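Local coordinates for Udp-n-acetylglucosamine pyrophosphorylase (Trypanosoma brucei, PDB 4BQH), which probably catalyses the reaction of N-acetyl-alpha-D-glucosamine 1-phosphate with UTP to give UDP-N-acetyl-alpha-D-glucosamine and diphosphate, at residues A[21-24]-A[25-29]; A[36-39]-A[40-44]; A[450-453]-A[454-458]; A[521-524]-A[525-529]. One frame throughout, in Å; residues are numbered along the deposited sequence.

Contact 1: A[21-24]-A[25-29]; sequences DHIL and TALEH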
ATOM      1  N   ASP A  21     -28.102  15.138  15.877  1.00 18.38           N
ATOM      2  CA  ASP A  21     -29.320  14.576  16.466  1.00 19.81           C
ATOM      3  C   ASP A  21     -30.293  13.939  15.475  1.00 19.22           C
ATOM      4  O   ASP A  21     -31.101  13.086  15.862  1.00 19.56           O
ATOM      5  CB  ASP A  21     -30.028  15.627  17.321  1.00 21.83           C
ATOM      6  CG  ASP A  21     -29.324  15.884  18.632  1.00 24.08           C
ATOM      7  OD1 ASP A  21     -28.389  15.132  19.008  1.00 24.85           O
ATOM      8  OD2 ASP A  21     -29.723  16.859  19.312  1.00 26.59           O
ATOM      9  N   HIS A  22     -30.226  14.337  14.203  1.00 18.90           N
ATOM     10  CA  HIS A  22     -31.073  13.716  13.172  1.00 19.17           C
ATOM     11  C   HIS A  22     -30.766  12.237  12.991  1.00 19.78           C
ATOM     12  O   HIS A  22     -31.656  11.441  12.696  1.00 19.94           O
ATOM     13  CB  HIS A  22     -30.994  14.495  11.861  1.00 19.62           C
ATOM     14  CG  HIS A  22     -29.604  14.545  11.259  1.00 20.96           C
ATOM     15  ND1 HIS A  22     -28.566  15.162  11.871  1.00 21.49           N
ATOM     16  CD2 HIS A  22     -29.098  14.004  10.068  1.00 20.80           C
ATOM     17  CE1 HIS A  22     -27.455  15.026  11.108  1.00 20.08           C
ATOM     18  NE2 HIS A  22     -27.786  14.326  10.003  1.00 19.16           N
ATOM     19  N   ILE A  23     -29.508  11.842  13.209  1.00 19.48           N
ATOM     20  CA  ILE A  23     -29.132  10.429  13.155  1.00 19.57           C
ATOM     21  C   ILE A  23     -29.643   9.696  14.398  1.00 20.58           C
ATOM     22  O   ILE A  23     -30.121   8.568  14.317  1.00 20.20           O
ATOM     23  CB  ILE A  23     -27.603  10.267  13.039  1.00 19.37           C
ATOM     24  CG1 ILE A  23     -27.098  11.032  11.799  1.00 20.63           C
ATOM     25  CG2 ILE A  23     -27.201   8.800  12.984  1.00 18.98           C
ATOM     26  CD1 ILE A  23     -25.639  10.811  11.504  1.00 20.40           C
ATOM     27  N   LEU A  24     -29.505  10.341  15.553  1.00 21.19           N
ATOM     28  CA  LEU A  24     -29.941   9.768  16.816  1.00 24.35           C
ATOM     29  C   LEU A  24     -31.434   9.489  16.718  1.00 24.50           C
ATOM     30  O   LEU A  24     -31.884   8.409  17.072  1.00 26.53           O
ATOM     31  CB  LEU A  24     -29.628  10.728  17.969  1.00 24.85           C
ATOM     32  CG  LEU A  24     -29.832  10.230  19.395  1.00 26.20           C
ATOM     33  CD1 LEU A  24     -29.040   8.955  19.655  1.00 28.13           C
ATOM     34  CD2 LEU A  24     -29.430  11.338  20.355  1.00 26.35           C
ATOM     35  N   THR A  25     -32.168  10.447  16.156  1.00 26.27           N
ATOM     36  CA  THR A  25     -33.619  10.333  15.896  1.00 28.44           C
ATOM     37  C   THR A  25     -33.961   9.121  15.033  1.00 29.38           C
ATOM     38  O   THR A  25     -34.864   8.328  15.373  1.00 30.28           O
ATOM     39  CB  THR A  25     -34.137  11.625  15.218  1.00 28.62           C
ATOM     40  OG1 THR A  25     -34.044  12.700  16.154  1.00 28.63           O
ATOM     41  CG2 THR A  25     -35.596  11.499  14.750  1.00 30.39           C
ATOM     42  N   ALA A  26     -33.244   8.975  13.918  1.00 29.73           N
ATOM     43  CA  ALA A  26     -33.416   7.816  13.056  1.00 29.18           C
ATOM     44  C   ALA A  26     -33.176   6.516  13.851  1.00 29.38           C
ATOM     45  O   ALA A  26     -34.005   5.608  13.812  1.00 30.21           O
ATOM     46  CB  ALA A  26     -32.523   7.920  11.830  1.00 29.21           C
ATOM     47  N   LEU A  27     -32.089   6.440  14.623  1.00 26.89           N
ATOM     48  CA  LEU A  27     -31.810   5.237  15.438  1.00 27.26           C
ATOM     49  C   LEU A  27     -32.863   4.886  16.510  1.00 29.74           C
ATOM     50  O   LEU A  27     -33.068   3.704  16.821  1.00 26.63           O
ATOM     51  CB  LEU A  27     -30.457   5.344  16.137  1.00 25.82           C
ATOM     52  CG  LEU A  27     -29.220   5.266  15.247  1.00 24.73           C
ATOM     53  CD1 LEU A  27     -28.010   5.795  16.005  1.00 23.57           C
ATOM     54  CD2 LEU A  27     -28.988   3.842  14.749  1.00 23.67           C
ATOM     55  N   GLU A  28     -33.483   5.910  17.090  1.00 32.21           N
ATOM     56  CA  GLU A  28     -34.432   5.718  18.193  1.00 36.72           C
ATOM     57  C   GLU A  28     -35.874   5.561  17.719  1.00 39.34           C
ATOM     58  O   GLU A  28     -36.634   4.787  18.312  1.00 43.11           O
ATOM     59  CB  GLU A  28     -34.353   6.875  19.186  1.00 38.19           C
ATOM     60  CG  GLU A  28     -33.102   6.891  20.048  1.00 40.08           C
ATOM     61  CD  GLU A  28     -32.950   8.186  20.822  1.00 42.60           C
ATOM     62  OE1 GLU A  28     -33.761   9.114  20.604  1.00 43.62           O
ATOM     63  OE2 GLU A  28     -32.021   8.278  21.655  1.00 43.09           O
ATOM     64  N   HIS A  29     -36.239   6.287  16.661  1.00 40.21           N
ATOM     65  CA  HIS A  29     -37.633   6.401  16.223  1.00 40.05           C
ATOM     66  C   HIS A  29     -37.864   6.114  14.767  1.00 38.41           C
ATOM     67  O   HIS A  29     -38.945   6.372  14.251  1.00 40.09           O
ATOM     68  CB  HIS A  29     -38.191   7.787  16.561  1.00 42.02           C
ATOM     69  CG  HIS A  29     -37.936   8.217  17.985  1.00 44.05           C
ATOM     70  ND1 HIS A  29     -38.452   7.562  19.046  1.00 46.33           N
ATOM     71  CD2 HIS A  29     -37.184   9.272  18.502  1.00 45.53           C
ATOM     72  CE1 HIS A  29     -38.049   8.162  20.184  1.00 45.11           C
ATOM     73  NE2 HIS A  29     -37.273   9.209  19.851  1.00 46.55           N
TER

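Contact 2: A[36-39]-A[40-44]; sequences ASLT and AQITN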
ATOM      1  N   ALA A  36     -32.257  -0.842  11.944  1.00 21.89           N
ATOM      2  CA  ALA A  36     -31.308  -1.941  11.795  1.00 20.70           C
ATOM      3  C   ALA A  36     -30.195  -1.663  10.780  1.00 19.50           C
ATOM      4  O   ALA A  36     -29.027  -1.987  11.033  1.00 19.05           O
ATOM      5  CB  ALA A  36     -32.022  -3.241  11.470  1.00 20.31           C
ATOM      6  N   SER A  37     -30.519  -1.080   9.629  1.00 18.31           N
ATOM      7  CA  SER A  37     -29.452  -0.875   8.635  1.00 18.51           C
ATOM      8  C   SER A  37     -28.507   0.240   9.090  1.00 17.63           C
ATOM      9  O   SER A  37     -27.299   0.152   8.875  1.00 16.27           O
ATOM     10  CB  SER A  37     -30.004  -0.584   7.238  1.00 19.61           C
ATOM     11  OG  SER A  37     -30.779   0.585   7.263  1.00 23.08           O
ATOM     12  N   LEU A  38     -29.061   1.279   9.716  1.00 16.80           N
ATOM     13  CA  LEU A  38     -28.243   2.362  10.244  1.00 17.44           C
ATOM     14  C   LEU A  38     -27.328   1.841  11.343  1.00 17.76           C
ATOM     15  O   LEU A  38     -26.145   2.209  11.414  1.00 15.91           O
ATOM     16  CB  LEU A  38     -29.147   3.479  10.763  1.00 19.25           C
ATOM     17  CG  LEU A  38     -28.706   4.932  10.784  1.00 21.56           C
ATOM     18  CD1 LEU A  38     -27.847   5.315   9.579  1.00 21.10           C
ATOM     19  CD2 LEU A  38     -29.977   5.777  10.821  1.00 21.26           C
ATOM     20  N   THR A  39     -27.880   0.985  12.211  1.00 16.84           N
ATOM     21  CA  THR A  39     -27.089   0.305  13.238  1.00 17.91           C
ATOM     22  C   THR A  39     -25.947  -0.529  12.631  1.00 17.03           C
ATOM     23  O   THR A  39     -24.787  -0.431  13.084  1.00 16.82           O
ATOM     24  CB  THR A  39     -27.997  -0.565  14.154  1.00 18.36           C
ATOM     25  OG1 THR A  39     -28.928   0.279  14.863  1.00 19.52           O
ATOM     26  CG2 THR A  39     -27.163  -1.329  15.157  1.00 20.25           C
ATOM     27  N   ALA A  40     -26.252  -1.333  11.606  1.00 15.80           N
ATOM     28  CA  ALA A  40     -25.232  -2.181  11.000  1.00 15.35           C
ATOM     29  C   ALA A  40     -24.126  -1.298  10.409  1.00 15.58           C
ATOM     30  O   ALA A  40     -22.951  -1.601  10.563  1.00 15.75           O
ATOM     31  CB  ALA A  40     -25.816  -3.075   9.912  1.00 15.61           C
ATOM     32  N   GLN A  41     -24.523  -0.208   9.756  1.00 14.71           N
ATOM     33  CA  GLN A  41     -23.527   0.667   9.117  1.00 14.05           C
ATOM     34  C   GLN A  41     -22.619   1.310  10.152  1.00 13.88           C
ATOM     35  O   GLN A  41     -21.404   1.231  10.031  1.00 13.79           O
ATOM     36  CB  GLN A  41     -24.183   1.733   8.255  1.00 13.95           C
ATOM     37  CG  GLN A  41     -23.165   2.643   7.566  1.00 14.09           C
ATOM     38  CD  GLN A  41     -23.800   3.859   6.906  1.00 14.22           C
ATOM     39  OE1 GLN A  41     -24.897   4.280   7.280  1.00 14.18           O
ATOM     40  NE2 GLN A  41     -23.102   4.437   5.915  1.00 13.78           N
ATOM     41  N   ILE A  42     -23.200   1.932  11.166  1.00 13.16           N
ATOM     42  CA  ILE A  42     -22.394   2.648  12.163  1.00 14.57           C
ATOM     43  C   ILE A  42     -21.513   1.664  12.948  1.00 14.90           C
ATOM     44  O   ILE A  42     -20.371   1.982  13.279  1.00 14.94           O
ATOM     45  CB  ILE A  42     -23.272   3.506  13.092  1.00 14.89           C
ATOM     46  CG1 ILE A  42     -23.962   4.623  12.299  1.00 15.51           C
ATOM     47  CG2 ILE A  42     -22.481   4.089  14.259  1.00 14.69           C
ATOM     48  CD1 ILE A  42     -25.131   5.235  13.049  1.00 16.09           C
ATOM     49  N   THR A  43     -22.035   0.462  13.184  1.00 15.40           N
ATOM     50  CA  THR A  43     -21.295  -0.615  13.874  1.00 15.89           C
ATOM     51  C   THR A  43     -20.152  -1.233  13.058  1.00 16.30           C
ATOM     52  O   THR A  43     -19.020  -1.354  13.548  1.00 16.92           O
ATOM     53  CB  THR A  43     -22.275  -1.729  14.352  1.00 16.72           C
ATOM     54  OG1 THR A  43     -23.255  -1.145  15.220  1.00 16.78           O
ATOM     55  CG2 THR A  43     -21.544  -2.813  15.108  1.00 17.14           C
ATOM     56  N   ASN A  44     -20.447  -1.624  11.821  1.00 16.49           N
ATOM     57  CA  ASN A  44     -19.548  -2.427  11.000  1.00 16.86           C
ATOM     58  C   ASN A  44     -18.729  -1.645   9.997  1.00 16.47           C
ATOM     59  O   ASN A  44     -17.672  -2.128   9.572  1.00 16.95           O
ATOM     60  CB  ASN A  44     -20.333  -3.493  10.248  1.00 18.31           C
ATOM     61  CG  ASN A  44     -21.144  -4.361  11.177  1.00 20.49           C
ATOM     62  OD1 ASN A  44     -20.752  -4.588  12.328  1.00 23.15           O
ATOM     63  ND2 ASN A  44     -22.290  -4.827  10.700  1.00 21.64           N
TER

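Contact 3: A[450-453]-A[454-458]; sequences DAVR and LLLSQ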
ATOM      1  N   ASP A 450      -1.157  -1.161 -19.315  1.00 11.95           N
ATOM      2  CA  ASP A 450       0.003  -0.342 -19.030  1.00 12.02           C
ATOM      3  C   ASP A 450       0.857  -1.019 -17.962  1.00 11.18           C
ATOM      4  O   ASP A 450       2.074  -1.055 -18.093  1.00 11.07           O
ATOM      5  CB  ASP A 450      -0.376   1.088 -18.583  1.00 13.01           C
ATOM      6  CG  ASP A 450      -1.009   1.933 -19.710  1.00 15.25           C
ATOM      7  OD1 ASP A 450      -0.643   1.794 -20.904  1.00 14.34           O
ATOM      8  OD2 ASP A 450      -1.904   2.752 -19.394  1.00 17.39           O
ATOM      9  N   ALA A 451       0.217  -1.570 -16.922  1.00 11.35           N
ATOM     10  CA  ALA A 451       0.969  -2.240 -15.851  1.00 11.52           C
ATOM     11  C   ALA A 451       1.627  -3.524 -16.361  1.00 11.63           C
ATOM     12  O   ALA A 451       2.786  -3.767 -16.061  1.00 11.23           O
ATOM     13  CB  ALA A 451       0.064  -2.553 -14.660  1.00 11.79           C
ATOM     14  N   VAL A 452       0.878  -4.317 -17.132  1.00 11.82           N
ATOM     15  CA  VAL A 452       1.422  -5.546 -17.742  1.00 12.24           C
ATOM     16  C   VAL A 452       2.614  -5.217 -18.632  1.00 11.78           C
ATOM     17  O   VAL A 452       3.611  -5.905 -18.583  1.00 11.69           O
ATOM     18  CB  VAL A 452       0.335  -6.389 -18.466  1.00 12.67           C
ATOM     19  CG1 VAL A 452       0.948  -7.473 -19.379  1.00 13.84           C
ATOM     20  CG2 VAL A 452      -0.647  -6.997 -17.459  1.00 13.55           C
ATOM     21  N   ARG A 453       2.544  -4.154 -19.441  1.00 11.72           N
ATOM     22  CA  ARG A 453       3.724  -3.768 -20.211  1.00 12.12           C
ATOM     23  C   ARG A 453       4.954  -3.525 -19.334  1.00 12.06           C
ATOM     24  O   ARG A 453       6.040  -3.950 -19.683  1.00 11.45           O
ATOM     25  CB  ARG A 453       3.449  -2.528 -21.093  1.00 13.53           C
ATOM     26  CG  ARG A 453       4.681  -1.957 -21.809  1.00 14.94           C
ATOM     27  CD  ARG A 453       4.337  -0.633 -22.528  1.00 16.64           C
ATOM     28  NE  ARG A 453       3.109  -0.828 -23.293  1.00 18.27           N
ATOM     29  CZ  ARG A 453       1.956  -0.217 -23.041  1.00 17.91           C
ATOM     30  NH1 ARG A 453       1.854   0.718 -22.080  1.00 18.31           N
ATOM     31  NH2 ARG A 453       0.917  -0.511 -23.776  1.00 20.51           N
ATOM     32  N   LEU A 454       4.802  -2.829 -18.202  1.00 11.31           N
ATOM     33  CA  LEU A 454       5.962  -2.581 -17.337  1.00 12.20           C
ATOM     34  C   LEU A 454       6.494  -3.888 -16.736  1.00 11.52           C
ATOM     35  O   LEU A 454       7.713  -4.077 -16.635  1.00 11.37           O
ATOM     36  CB  LEU A 454       5.602  -1.624 -16.192  1.00 12.99           C
ATOM     37  CG  LEU A 454       5.192  -0.202 -16.642  1.00 13.84           C
ATOM     38  CD1 LEU A 454       4.727   0.586 -15.420  1.00 15.00           C
ATOM     39  CD2 LEU A 454       6.331   0.521 -17.340  1.00 14.98           C
ATOM     40  N   LEU A 455       5.574  -4.761 -16.354  1.00 11.49           N
ATOM     41  CA  LEU A 455       5.941  -6.058 -15.737  1.00 12.01           C
ATOM     42  C   LEU A 455       6.766  -6.874 -16.718  1.00 12.50           C
ATOM     43  O   LEU A 455       7.884  -7.322 -16.401  1.00 12.37           O
ATOM     44  CB  LEU A 455       4.700  -6.843 -15.289  1.00 12.12           C
ATOM     45  CG  LEU A 455       4.963  -8.123 -14.461  1.00 12.10           C
ATOM     46  CD1 LEU A 455       5.422  -7.775 -13.037  1.00 13.37           C
ATOM     47  CD2 LEU A 455       3.746  -9.022 -14.397  1.00 12.85           C
ATOM     48  N   LEU A 456       6.251  -7.023 -17.933  1.00 12.58           N
ATOM     49  CA  LEU A 456       7.014  -7.757 -18.956  1.00 13.66           C
ATOM     50  C   LEU A 456       8.357  -7.116 -19.270  1.00 14.20           C
ATOM     51  O   LEU A 456       9.377  -7.792 -19.401  1.00 14.59           O
ATOM     52  CB  LEU A 456       6.179  -7.944 -20.226  1.00 14.01           C
ATOM     53  CG  LEU A 456       4.860  -8.692 -20.088  1.00 15.65           C
ATOM     54  CD1 LEU A 456       4.304  -8.993 -21.474  1.00 16.95           C
ATOM     55  CD2 LEU A 456       5.001  -9.968 -19.281  1.00 16.19           C
ATOM     56  N   SER A 457       8.395  -5.788 -19.345  1.00 14.38           N
ATOM     57  CA  SER A 457       9.652  -5.116 -19.611  1.00 14.82           C
ATOM     58  C   SER A 457      10.700  -5.363 -18.542  1.00 14.48           C
ATOM     59  O   SER A 457      11.898  -5.485 -18.841  1.00 14.29           O
ATOM     60  CB  SER A 457       9.440  -3.610 -19.786  1.00 15.98           C
ATOM     61  OG  SER A 457       8.894  -3.394 -21.069  1.00 19.90           O
ATOM     62  N   GLN A 458      10.245  -5.447 -17.302  1.00 13.74           N
ATOM     63  CA  GLN A 458      11.130  -5.714 -16.184  1.00 14.59           C
ATOM     64  C   GLN A 458      11.650  -7.156 -16.236  1.00 13.87           C
ATOM     65  O   GLN A 458      12.847  -7.391 -16.078  1.00 13.85           O
ATOM     66  CB  GLN A 458      10.378  -5.505 -14.869  1.00 15.18           C
ATOM     67  CG  GLN A 458      11.310  -5.680 -13.693  1.00 16.44           C
ATOM     68  CD  GLN A 458      10.619  -5.503 -12.363  1.00 17.81           C
ATOM     69  OE1 GLN A 458       9.445  -5.858 -12.190  1.00 20.08           O
ATOM     70  NE2 GLN A 458      11.352  -4.980 -11.411  1.00 18.49           N
TER
HETATM   71  O   HOH W   1       6.523  -5.037 -22.255  1.00 21.77           O

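Contact 4: A[521-524]-A[525-529]; sequences RVIH and QLLRN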
ATOM      1  N   ARG A 521      15.915 -24.440 -20.834  1.00 19.00           N
ATOM      2  CA  ARG A 521      14.623 -24.416 -21.509  1.00 19.78           C
ATOM      3  C   ARG A 521      14.432 -23.121 -22.313  1.00 18.56           C
ATOM      4  O   ARG A 521      13.953 -23.145 -23.449  1.00 17.48           O
ATOM      5  CB  ARG A 521      13.496 -24.613 -20.493  1.00 21.00           C
ATOM      6  CG  ARG A 521      12.083 -24.400 -21.020  1.00 23.67           C
ATOM      7  CD  ARG A 521      11.555 -25.617 -21.763  1.00 24.83           C
ATOM      8  NE  ARG A 521      10.422 -25.264 -22.621  1.00 25.26           N
ATOM      9  CZ  ARG A 521      10.416 -25.378 -23.944  1.00 25.01           C
ATOM     10  NH1 ARG A 521      11.478 -25.860 -24.582  1.00 25.33           N
ATOM     11  NH2 ARG A 521       9.334 -25.023 -24.629  1.00 26.47           N
ATOM     12  N   VAL A 522      14.792 -21.996 -21.702  1.00 17.56           N
ATOM     13  CA  VAL A 522      14.720 -20.677 -22.363  1.00 16.86           C
ATOM     14  C   VAL A 522      15.576 -20.645 -23.622  1.00 17.48           C
ATOM     15  O   VAL A 522      15.105 -20.257 -24.711  1.00 17.71           O
ATOM     16  CB  VAL A 522      15.187 -19.562 -21.391  1.00 16.33           C
ATOM     17  CG1 VAL A 522      15.384 -18.224 -22.124  1.00 16.47           C
ATOM     18  CG2 VAL A 522      14.201 -19.456 -20.239  1.00 16.33           C
ATOM     19  N   ILE A 523      16.827 -21.077 -23.497  1.00 17.32           N
ATOM     20  CA  ILE A 523      17.731 -21.108 -24.629  1.00 17.84           C
ATOM     21  C   ILE A 523      17.204 -22.003 -25.768  1.00 17.31           C
ATOM     22  O   ILE A 523      17.267 -21.600 -26.927  1.00 17.69           O
ATOM     23  CB  ILE A 523      19.171 -21.492 -24.208  1.00 19.13           C
ATOM     24  CG1 ILE A 523      19.796 -20.305 -23.477  1.00 19.33           C
ATOM     25  CG2 ILE A 523      20.027 -21.869 -25.413  1.00 18.80           C
ATOM     26  CD1 ILE A 523      21.122 -20.617 -22.816  1.00 21.87           C
ATOM     27  N   HIS A 524      16.659 -23.165 -25.415  1.00 18.08           N
ATOM     28  CA  HIS A 524      16.082 -24.106 -26.397  1.00 18.56           C
ATOM     29  C   HIS A 524      14.970 -23.408 -27.156  1.00 18.73           C
ATOM     30  O   HIS A 524      14.930 -23.448 -28.383  1.00 18.18           O
ATOM     31  CB  HIS A 524      15.564 -25.339 -25.676  1.00 21.16           C
ATOM     32  CG  HIS A 524      15.108 -26.453 -26.595  1.00 23.06           C
ATOM     33  ND1 HIS A 524      13.813 -26.650 -26.919  1.00 25.83           N
ATOM     34  CD2 HIS A 524      15.829 -27.447 -27.244  1.00 23.25           C
ATOM     35  CE1 HIS A 524      13.715 -27.713 -27.740  1.00 24.72           C
ATOM     36  NE2 HIS A 524      14.950 -28.189 -27.947  1.00 24.83           N
ATOM     37  N   GLN A 525      14.070 -22.736 -26.443  1.00 17.33           N
ATOM     38  CA  GLN A 525      12.961 -22.005 -27.101  1.00 17.79           C
ATOM     39  C   GLN A 525      13.453 -20.922 -28.030  1.00 16.92           C
ATOM     40  O   GLN A 525      12.926 -20.779 -29.136  1.00 17.14           O
ATOM     41  CB  GLN A 525      12.082 -21.320 -26.068  1.00 17.83           C
ATOM     42  CG  GLN A 525      11.235 -22.264 -25.249  1.00 18.72           C
ATOM     43  CD  GLN A 525      10.530 -21.526 -24.130  1.00 19.58           C
ATOM     44  OE1 GLN A 525      11.130 -21.235 -23.082  1.00 20.58           O
ATOM     45  NE2 GLN A 525       9.260 -21.209 -24.349  1.00 18.34           N
ATOM     46  N   LEU A 526      14.426 -20.134 -27.563  1.00 15.57           N
ATOM     47  CA  LEU A 526      14.946 -19.003 -28.320  1.00 16.47           C
ATOM     48  C   LEU A 526      15.632 -19.437 -29.607  1.00 18.06           C
ATOM     49  O   LEU A 526      15.475 -18.781 -30.648  1.00 16.80           O
ATOM     50  CB  LEU A 526      15.866 -18.108 -27.485  1.00 16.66           C
ATOM     51  CG  LEU A 526      15.171 -17.337 -26.360  1.00 16.22           C
ATOM     52  CD1 LEU A 526      16.234 -16.658 -25.510  1.00 16.55           C
ATOM     53  CD2 LEU A 526      14.181 -16.308 -26.902  1.00 16.91           C
ATOM     54  N   LEU A 527      16.369 -20.546 -29.539  1.00 17.21           N
ATOM     55  CA  LEU A 527      17.077 -21.010 -30.726  1.00 19.29           C
ATOM     56  C   LEU A 527      16.232 -21.859 -31.672  1.00 18.86           C
ATOM     57  O   LEU A 527      16.566 -21.946 -32.856  1.00 21.63           O
ATOM     58  CB  LEU A 527      18.393 -21.731 -30.373  1.00 20.09           C
ATOM     59  CG  LEU A 527      19.378 -21.045 -29.423  1.00 21.75           C
ATOM     60  CD1 LEU A 527      20.528 -21.982 -29.068  1.00 22.12           C
ATOM     61  CD2 LEU A 527      19.906 -19.735 -29.977  1.00 23.26           C
ATOM     62  N   ARG A 528      15.160 -22.477 -31.180  1.00 18.67           N
ATOM     63  CA  ARG A 528      14.341 -23.382 -32.003  1.00 19.15           C
ATOM     64  C   ARG A 528      13.066 -22.731 -32.557  1.00 18.51           C
ATOM     65  O   ARG A 528      12.759 -22.880 -33.739  1.00 16.89           O
ATOM     66  CB  ARG A 528      13.952 -24.638 -31.227  1.00 20.95           C
ATOM     67  CG  ARG A 528      15.105 -25.485 -30.685  1.00 21.89           C
ATOM     68  CD  ARG A 528      16.161 -25.773 -31.740  1.00 23.25           C
ATOM     69  NE  ARG A 528      15.605 -26.545 -32.865  1.00 24.99           N
ATOM     70  CZ  ARG A 528      16.300 -26.946 -33.934  1.00 26.52           C
ATOM     71  NH1 ARG A 528      17.601 -26.664 -34.039  1.00 27.10           N
ATOM     72  NH2 ARG A 528      15.683 -27.630 -34.909  1.00 25.43           N
ATOM     73  N   ASN A 529      12.324 -22.025 -31.694  1.00 17.88           N
ATOM     74  CA  ASN A 529      11.038 -21.461 -32.052  1.00 17.55           C
ATOM     75  C   ASN A 529      10.558 -20.481 -30.976  1.00 17.18           C
ATOM     76  O   ASN A 529       9.701 -20.840 -30.168  1.00 16.84           O
ATOM     77  CB  ASN A 529       9.993 -22.572 -32.200  1.00 17.78           C
ATOM     78  CG  ASN A 529       8.644 -22.066 -32.693  1.00 17.94           C
ATOM     79  OD1 ASN A 529       8.541 -21.009 -33.302  1.00 18.79           O
ATOM     80  ND2 ASN A 529       7.620 -22.854 -32.469  1.00 17.90           N
TER

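Contact 1: A[21-24]-A[25-29]
T25 grips the carbonyl oxygen of D21 twice, through its backbone and through its hydroxyl. T25 N donates to D21 O at 2.9 Å, and T25 OG1 donates to the same D21 O at 3.0 Å. The two donors arrive from opposite faces of the carbonyl plane; the hydroxyl stands well above that plane, 36° out of it. T25 OG1 is placed for this by lying anti to its own carbonyl carbon (chi1 -67°), which folds the hydroxyl back toward the preceding turn. A threonine returning its hydroxyl to the i-4 carbonyl is a common alpha-helical arrangement, and here it falls in the first turns of the helix 21-29. The same i to i+4 spacing brings L24 and E28 together: their side chains cross obliquely, with E28 OE2 3.7 Å from L24 CD1, so the carboxylate end rests against the isobutyl branch. L24 O also accepts E28 N at 3.0 Å, and E28 CB and E28 CG pass beside L24 O, each at 3.6 Å. On the buried side I23 and L27 make a looser apolar pair, I23 CG2 to L27 CD1 at 4.3 Å. Helix 7-15 packs against L24 and L27, while I23, A26 and L27 also face helix 32-44. H22 NE2 is hydrogen-bonded to I223 O, tying the start of the helix to a loop.

Contact 2: A[36-39]-A[40-44]
A40 opens the segment 40-44 by donating its backbone N to A36 O at 2.9 Å, and its methyl group lies over the same turn, near the carbonyl oxygens of A36 and S37. Q41 follows with Q41 N to S37 O, also 2.9 Å. Its side chain is fully stretched, CG anti to the backbone N (chi1 -179°), and crosses that of L38; the meeting point is Q41 OE1 against L38 CD1 at 3.9 Å. The amide itself is anchored elsewhere, OE1 accepting from I231 N, while S37 OG is bonded to G229 O, so one flank of the helix is pinned to strand 230-234 and the residue just before it. These turns belong to helix 32-44, which packs against helices 7-15 and 21-29. I42 looks into that helical packing: its CD1 lies 4.2 Å from L38 CG, and its CG1 passes 3.4 Å from L38 O, the acceptor of I42 N. T43 then doubles the bonding to T39 O. T43 OG1 donates at 2.7 Å to T39 O, standing 36° out of the carbonyl plane, and T43 N donates to it at 2.9 Å from the opposite face. The two threonine side chains run side by side and point the same way, T39 CG2 being 3.9 Å from T43 OG1; the hydroxyl of T39 reaches back to R35 O.

Contact 3: A[450-453]-A[454-458]
V452 and L456 lie side by side on one flank of helix 448-471, pointing the same way, with V452 CG1 4.2 Å from L456 CG. L456 N donates to V452 O at 2.9 Å, and L456 CG lies 3.4 Å from the same V452 O. L454 is turned to another flank, where its CG rests 3.5 Å from D450 O, the carbonyl that accepts its own backbone N. The salt bridge along this part of the helix joins D450 and R453, one turn apart. The R453 chain leaves the backbone with CG anti to N (chi1 173°) and then bends at chi3 (-48°), which curls the guanidinium back over the preceding turn. R453 NH1 donates to D450 OD1 at 3.0 Å, the oxygen lying at the guanidinium edge and close to its plane, whereas the carboxylate is approached on its anti side. A451 and L454 pack on the loop residues L284 and L285, V452 on L141, and L454 also touches D431 of helix 430-433. Further along, a water donates to R453 O at 2.8 Å and bonds S457 OG at 3.1 Å. The charge pair thus spans one turn near the helix start, with D450 OD2 bonded elsewhere, and R453 O is gripped by two donors, S457 N and the water.

Contact 4: A[521-524]-A[525-529]
Q525 N donates to R521 O at 3.0 Å, one of four such backbone bonds between 521-524 and 525-529; R528 N to H524 O is the most bent of these four (N-H...O 137°). The side chains of the same pair, R521 and Q525, stack, guanidinium and amide planes 19° apart. It is Q525 CG that lies over a guanidinium face, 3.4 Å from R521 NH2. A bend at chi2 (81°) in R521 carries the guanidinium forward, across Q525. H524 and R528 meet differently: R528 CG sits over the centre of the imidazole face in a CH-pi contact, 3.9 Å from the centroid of the H524 ring. Helix 519-528 is the crossover helix of the beta-alpha-beta unit made with strands 501-504 and 533-536. Two apolar pairs lie side by side, each pair pointing the same way: V522 CG1 with L526 CD1 at 3.8 Å and I523 CG2 with L527 CD1 at 3.7 Å. Of these, V522, I523 and L526 are buried. V522 packs on I534 and I536 of strand 533-536, L526 and L527 on helix 485-497, and I523 and L526 on L467 of helix 448-471. N529 leaves helical geometry, its N still bonded to Q525 O.

Contacts 1 and 2 lie on consecutive helices that touch directly, their centres 13 Å apart: A26 CB meets L38 CD2 at 3.5 Å, and I23 CG2 meets I42 CD1 at 4.1 Å. Neither lines the pocket of the bound allosteric inhibitor, a brominated oxindole. In contact 2 the side chain of I42 is about 11 Å from the inhibitor; in contact 1 the side chain of I23 is about 13 Å from it. Contacts 3 and 4 are on the opposite side of the chain's centre. The centres of contacts 3 and 4 are 22 Å apart. Helix 448-471 carries contact 3 and, farther along, L463 and L467, which pack on contact 4. Contacts 1 and 4 are the most distant pair, 71 Å between centres.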